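Local atomic coordinates of fimbrial protein MyfA,Fimbrial protein MyfA (Yersinia enterocolitica, PDB entry 5LN8), a protein that builds the shaft of Myf fimbriae as their major subunit, a probable virulence factor of pathogenic Yersinia, and binds galactose. Residues N38-G43 against R103-V108; E97-G102 against D122-K127. All coordinates share one frame; numbering follows the deposited sequence.

Contact 1 of 2, residues N38-G43 against R103-V108; sequences NVRPTG and RVEEYV. With GAL (beta-D-galactopyranose), chain C.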
# COMPACT_ATOMS: atom_id res chain seq x y z
N ASN A 38 9.61 0.74 -5.77
CA ASN A 38 8.35 1.35 -6.16
C ASN A 38 7.20 0.49 -5.62
O ASN A 38 7.34 -0.72 -5.50
CB ASN A 38 8.20 1.46 -7.68
CG ASN A 38 9.18 2.44 -8.33
OD1 ASN A 38 9.46 3.52 -7.80
ND2 ASN A 38 9.69 2.05 -9.49
N VAL A 39 6.08 1.13 -5.30
CA VAL A 39 4.84 0.42 -5.07
C VAL A 39 3.80 1.06 -5.97
O VAL A 39 3.31 2.16 -5.68
CB VAL A 39 4.40 0.50 -3.61
CG1 VAL A 39 3.14 -0.33 -3.41
CG2 VAL A 39 5.50 0.02 -2.67
N ARG A 40 3.48 0.38 -7.07
CA ARG A 40 2.59 0.92 -8.09
C ARG A 40 1.19 0.32 -7.98
O ARG A 40 1.03 -0.88 -8.13
CB ARG A 40 3.15 0.67 -9.50
CG ARG A 40 4.51 1.31 -9.78
CD ARG A 40 4.88 1.23 -11.26
NE ARG A 40 6.15 1.89 -11.60
CZ ARG A 40 6.28 3.19 -11.83
NH1 ARG A 40 5.23 3.99 -11.74
NH2 ARG A 40 7.46 3.70 -12.15
N PRO A 41 0.18 1.15 -7.69
CA PRO A 41 -1.18 0.62 -7.65
C PRO A 41 -1.56 0.12 -9.03
O PRO A 41 -1.14 0.70 -10.04
CB PRO A 41 -2.02 1.85 -7.29
CG PRO A 41 -1.07 2.78 -6.60
CD PRO A 41 0.25 2.57 -7.29
N THR A 42 -2.34 -0.95 -9.08
CA THR A 42 -2.75 -1.54 -10.35
C THR A 42 -4.26 -1.70 -10.40
O THR A 42 -4.91 -1.74 -9.36
CB THR A 42 -2.12 -2.92 -10.53
OG1 THR A 42 -2.56 -3.78 -9.47
CG2 THR A 42 -0.62 -2.84 -10.52
N GLY A 43 -4.80 -1.83 -11.60
CA GLY A 43 -6.22 -2.10 -11.76
C GLY A 43 -7.09 -1.06 -11.08
O GLY A 43 -6.85 0.13 -11.21
N ARG A 103 1.73 -3.47 -7.75
CA ARG A 103 2.96 -4.13 -8.16
C ARG A 103 4.18 -3.50 -7.45
O ARG A 103 4.43 -2.31 -7.59
CB ARG A 103 3.14 -4.06 -9.68
CG ARG A 103 4.35 -4.82 -10.17
CD ARG A 103 4.44 -4.87 -11.69
NE ARG A 103 4.77 -3.57 -12.26
CZ ARG A 103 3.87 -2.75 -12.77
NH1 ARG A 103 2.59 -3.09 -12.78
NH2 ARG A 103 4.24 -1.58 -13.27
N VAL A 104 4.90 -4.31 -6.68
CA VAL A 104 6.14 -3.87 -6.03
C VAL A 104 7.31 -4.01 -7.00
O VAL A 104 7.43 -5.02 -7.68
CB VAL A 104 6.44 -4.73 -4.79
CG1 VAL A 104 7.85 -4.48 -4.28
CG2 VAL A 104 5.40 -4.49 -3.71
N GLU A 105 8.18 -3.00 -7.06
CA GLU A 105 9.34 -3.04 -7.95
C GLU A 105 10.62 -2.68 -7.21
O GLU A 105 10.63 -1.75 -6.40
CB GLU A 105 9.15 -2.09 -9.14
CG GLU A 105 7.95 -2.39 -10.04
CD GLU A 105 7.72 -1.30 -11.09
OE1 GLU A 105 8.18 -0.16 -10.89
OE2 GLU A 105 7.09 -1.59 -12.11
N GLU A 106 11.69 -3.40 -7.51
CA GLU A 106 13.01 -3.11 -6.96
C GLU A 106 13.86 -2.55 -8.08
O GLU A 106 13.95 -3.15 -9.15
CB GLU A 106 13.65 -4.40 -6.44
CG GLU A 106 14.94 -4.22 -5.66
CD GLU A 106 15.62 -5.53 -5.33
OE1 GLU A 106 15.15 -6.58 -5.82
OE2 GLU A 106 16.63 -5.53 -4.59
N TYR A 107 14.49 -1.41 -7.84
CA TYR A 107 15.30 -0.78 -8.88
C TYR A 107 16.74 -0.50 -8.44
O TYR A 107 17.03 -0.43 -7.25
CB TYR A 107 14.63 0.49 -9.41
CG TYR A 107 14.35 1.56 -8.38
CD1 TYR A 107 15.37 2.39 -7.93
CD2 TYR A 107 13.07 1.77 -7.90
CE1 TYR A 107 15.12 3.39 -6.99
CE2 TYR A 107 12.81 2.75 -6.97
CZ TYR A 107 13.83 3.56 -6.52
OH TYR A 107 13.56 4.55 -5.60
N VAL A 108 17.62 -0.35 -9.43
CA VAL A 108 19.02 -0.02 -9.20
C VAL A 108 19.43 1.20 -10.00
O VAL A 108 18.86 1.49 -11.05
CB VAL A 108 19.97 -1.20 -9.53
CG1 VAL A 108 19.64 -2.39 -8.68
CG2 VAL A 108 19.89 -1.57 -11.02
C1 GAL C . 11.99 8.92 -8.16
C2 GAL C . 10.88 8.03 -8.76
C3 GAL C . 11.06 6.58 -8.28
C4 GAL C . 12.47 6.07 -8.65
C5 GAL C . 13.54 7.07 -8.17
C6 GAL C . 14.95 6.76 -8.68
O1 GAL C . 11.89 10.22 -8.60
O2 GAL C . 9.54 8.46 -8.44
O3 GAL C . 10.10 5.69 -8.84
O4 GAL C . 12.59 5.87 -10.06
O5 GAL C . 13.26 8.43 -8.56
O6 GAL C . 15.93 7.60 -8.10
O HOH W 1 9.51 1.45 -12.96
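Three hydrogen bonds join N38 to E105, two from the backbone and one from the side chain. Their main chains form an antiparallel hydrogen-bonded pair, and the N38 amide gives ND2 to E105 OE1 at 3.0 Å, nearly along the axis of that C-O bond, with amide and carboxylate planes 57° apart. The other end of the same amide is spent on sugar: galactose O3 donates to N38 OD1 over a very short 2.5 Å. Together the two bonds probably fix the amide's flip; K35, D68 and H71 also hydrogen-bond the sugar. Beside it Y107 lays a ring face against the galactose, CZ lying 3.6 Å from C4, while its hydroxyl is hydrogen-bonded to D75.

V39 pairs with V104 on the opposite face of the sheet, where both side chains touch M28 of strand 21-29. R40 returns to the face of N38. Its chain runs extended from CG to NE, and NE reaches E105 OE1 at 3.0 Å from above the carboxylate plane; a water joins R40 NH2 to the same oxygen. R103 lies alongside R40, pointing the same way, and its bend at chi3 (70°) brings NE and NH2 side-on to E105 OE2. The two guanidinium groups, 4.3 Å apart from R40 NE to R103 NH2, thus share a carboxylate that probably offsets their like charges. Last comes T42, whose methyl CG2 sits 3.7 Å from R103 N.

This is a salt-bridge network on an antiparallel strand pair of the Ig-like fimbrial fold, with E105 as a second-shell residue behind N38 in the galactose pocket.

Contact 2 of 2, residues E97-G102 against D122-K127; sequences EYQFTG and DISATK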
# COMPACT_ATOMS: atom_id res chain seq x y z
N GLU A 97 -15.71 -4.72 1.87
CA GLU A 97 -14.41 -5.36 1.79
C GLU A 97 -13.58 -4.66 0.73
O GLU A 97 -13.88 -4.75 -0.46
CB GLU A 97 -14.57 -6.84 1.44
CG GLU A 97 -15.60 -7.57 2.29
CD GLU A 97 -15.20 -7.67 3.76
OE1 GLU A 97 -14.00 -7.55 4.06
OE2 GLU A 97 -16.09 -7.87 4.61
N TYR A 98 -12.54 -3.95 1.16
CA TYR A 98 -11.79 -3.08 0.27
C TYR A 98 -10.51 -3.75 -0.20
O TYR A 98 -9.66 -4.13 0.62
CB TYR A 98 -11.47 -1.77 0.97
CG TYR A 98 -12.64 -0.84 1.20
CD1 TYR A 98 -12.93 0.17 0.30
CD2 TYR A 98 -13.45 -0.98 2.32
CE1 TYR A 98 -13.99 1.02 0.50
CE2 TYR A 98 -14.52 -0.13 2.52
CZ TYR A 98 -14.79 0.87 1.61
OH TYR A 98 -15.85 1.72 1.80
N GLN A 99 -10.36 -3.88 -1.51
CA GLN A 99 -9.17 -4.50 -2.06
C GLN A 99 -8.17 -3.48 -2.56
O GLN A 99 -8.53 -2.51 -3.23
CB GLN A 99 -9.53 -5.42 -3.21
CG GLN A 99 -8.32 -6.08 -3.80
CD GLN A 99 -8.68 -7.19 -4.73
OE1 GLN A 99 -9.35 -6.97 -5.74
NE2 GLN A 99 -8.25 -8.40 -4.41
N PHE A 100 -6.90 -3.69 -2.22
CA PHE A 100 -5.83 -2.99 -2.90
C PHE A 100 -5.00 -3.98 -3.69
O PHE A 100 -4.57 -5.00 -3.17
CB PHE A 100 -4.92 -2.23 -1.93
CG PHE A 100 -3.78 -1.53 -2.62
CD1 PHE A 100 -3.97 -0.27 -3.18
CD2 PHE A 100 -2.54 -2.14 -2.74
CE1 PHE A 100 -2.93 0.37 -3.83
CE2 PHE A 100 -1.50 -1.50 -3.40
CZ PHE A 100 -1.70 -0.24 -3.94
N THR A 101 -4.79 -3.66 -4.97
CA THR A 101 -3.89 -4.43 -5.80
C THR A 101 -2.78 -3.54 -6.29
O THR A 101 -3.01 -2.38 -6.66
CB THR A 101 -4.60 -5.05 -7.01
OG1 THR A 101 -5.10 -4.01 -7.86
CG2 THR A 101 -5.76 -5.94 -6.55
N GLY A 102 -1.57 -4.07 -6.29
CA GLY A 102 -0.43 -3.30 -6.73
C GLY A 102 0.69 -4.15 -7.28
O GLY A 102 0.61 -5.38 -7.28
N ASP A 122 3.47 -8.81 -7.92
CA ASP A 122 2.11 -8.35 -7.63
C ASP A 122 1.84 -8.44 -6.14
O ASP A 122 2.32 -9.35 -5.47
CB ASP A 122 1.08 -9.21 -8.35
CG ASP A 122 0.72 -8.69 -9.71
OD1 ASP A 122 1.09 -7.55 -10.05
OD2 ASP A 122 0.04 -9.44 -10.44
N ILE A 123 1.06 -7.49 -5.63
CA ILE A 123 0.58 -7.57 -4.26
C ILE A 123 -0.91 -7.30 -4.24
O ILE A 123 -1.43 -6.53 -5.05
CB ILE A 123 1.31 -6.59 -3.30
CG1 ILE A 123 1.24 -5.15 -3.83
CG2 ILE A 123 2.74 -7.00 -3.12
CD1 ILE A 123 1.85 -4.13 -2.89
N SER A 124 -1.59 -7.96 -3.30
CA SER A 124 -3.03 -7.86 -3.18
C SER A 124 -3.45 -8.20 -1.76
O SER A 124 -2.94 -9.14 -1.16
CB SER A 124 -3.71 -8.83 -4.16
OG SER A 124 -5.11 -8.82 -4.00
N ALA A 125 -4.38 -7.42 -1.22
CA ALA A 125 -4.96 -7.72 0.08
C ALA A 125 -6.28 -7.01 0.23
O ALA A 125 -6.56 -6.02 -0.46
CB ALA A 125 -4.01 -7.35 1.21
N THR A 126 -7.10 -7.52 1.13
CA THR A 126 -8.45 -7.04 1.31
C THR A 126 -8.68 -6.69 2.77
O THR A 126 -8.44 -7.51 3.65
CB THR A 126 -9.46 -8.09 0.88
OG1 THR A 126 -9.44 -8.21 -0.55
CG2 THR A 126 -10.87 -7.73 1.35
N LYS A 127 -9.12 -5.47 3.01
CA LYS A 127 -9.35 -4.98 4.36
C LYS A 127 -10.85 -4.78 4.60
O LYS A 127 -11.55 -4.20 3.77
CB LYS A 127 -8.59 -3.67 4.57
CG LYS A 127 -8.78 -3.05 5.93
CD LYS A 127 -8.44 -4.03 7.02
CE LYS A 127 -8.32 -3.32 8.34
NZ LYS A 127 -7.85 -4.28 9.36
O HOH W 2 -7.11 -9.36 -1.94
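Y98 to G102 and I123 to K127 run antiparallel, 4.5 Å apart at the closest approach of their axes, with six backbone hydrogen bonds at the pairs Y98-K127, F100-A125 and G102-I123. Between these rungs CA-H...O contacts fill in, such as S124 CA to F100 O at 3.2 Å.

On the face carrying Q99, T101, S124 and T126 the side chains are polar. Q99 stretches over the neighbouring strand, CG anti to the backbone N (chi1 -180°) and the chain extended beyond it, which brings NE2 to 3.2 Å from S124 OG. One water ties the group together, accepting from Q99 NE2 at 2.9 Å and hydrogen-bonding to the hydroxyls of S124 and T126. Nearby, the T126 methyl CG2 packs against E97 CB at 3.8 Å, the two side chains crossing at about a right angle; E97 OE1 is hydrogen-bonded to the hydroxyl of T128.

Strand 117-128, joined to strand 97-107 by a disordered link, is probably the complementing donor strand that completes this Ig-like sandwich; in the fimbria a neighbouring subunit would be expected to supply it, as in other donor-strand fimbriae. The other face looks into the sandwich interior. There the F100 ring receives I123 CD1 at its edge, 4.3 Å from CE2, and also packs on F24 of strand 21-29. I123 CG1 lies against the G102 carbonyl, 3.5 Å from its O. A125 and K127 also lean on F24, and the buried K127 sends NZ to the carbonyl oxygens of T8 and N10.

Strand 97-107 carries both contacts: its first half pairs with strand 117-128 in contact 2, its second half with strand 36-51 in contact 1. It therefore runs between these two neighbours in one antiparallel sheet, with the contact centres about 14 Å apart. Along the chain the segments alternate, 38-43, 97-102, 103-108, 122-127. The two contacts also touch directly: T42 N probably donates to T101 O at 2.9 Å, while V104 CG2 packs 3.7 Å from I123 CD1 on the inner side of the sheet. The galactose-binding strand 36-51 and the probable subunit-joining donor strand thus flank one shared strand, with the sandwich interior under both contacts.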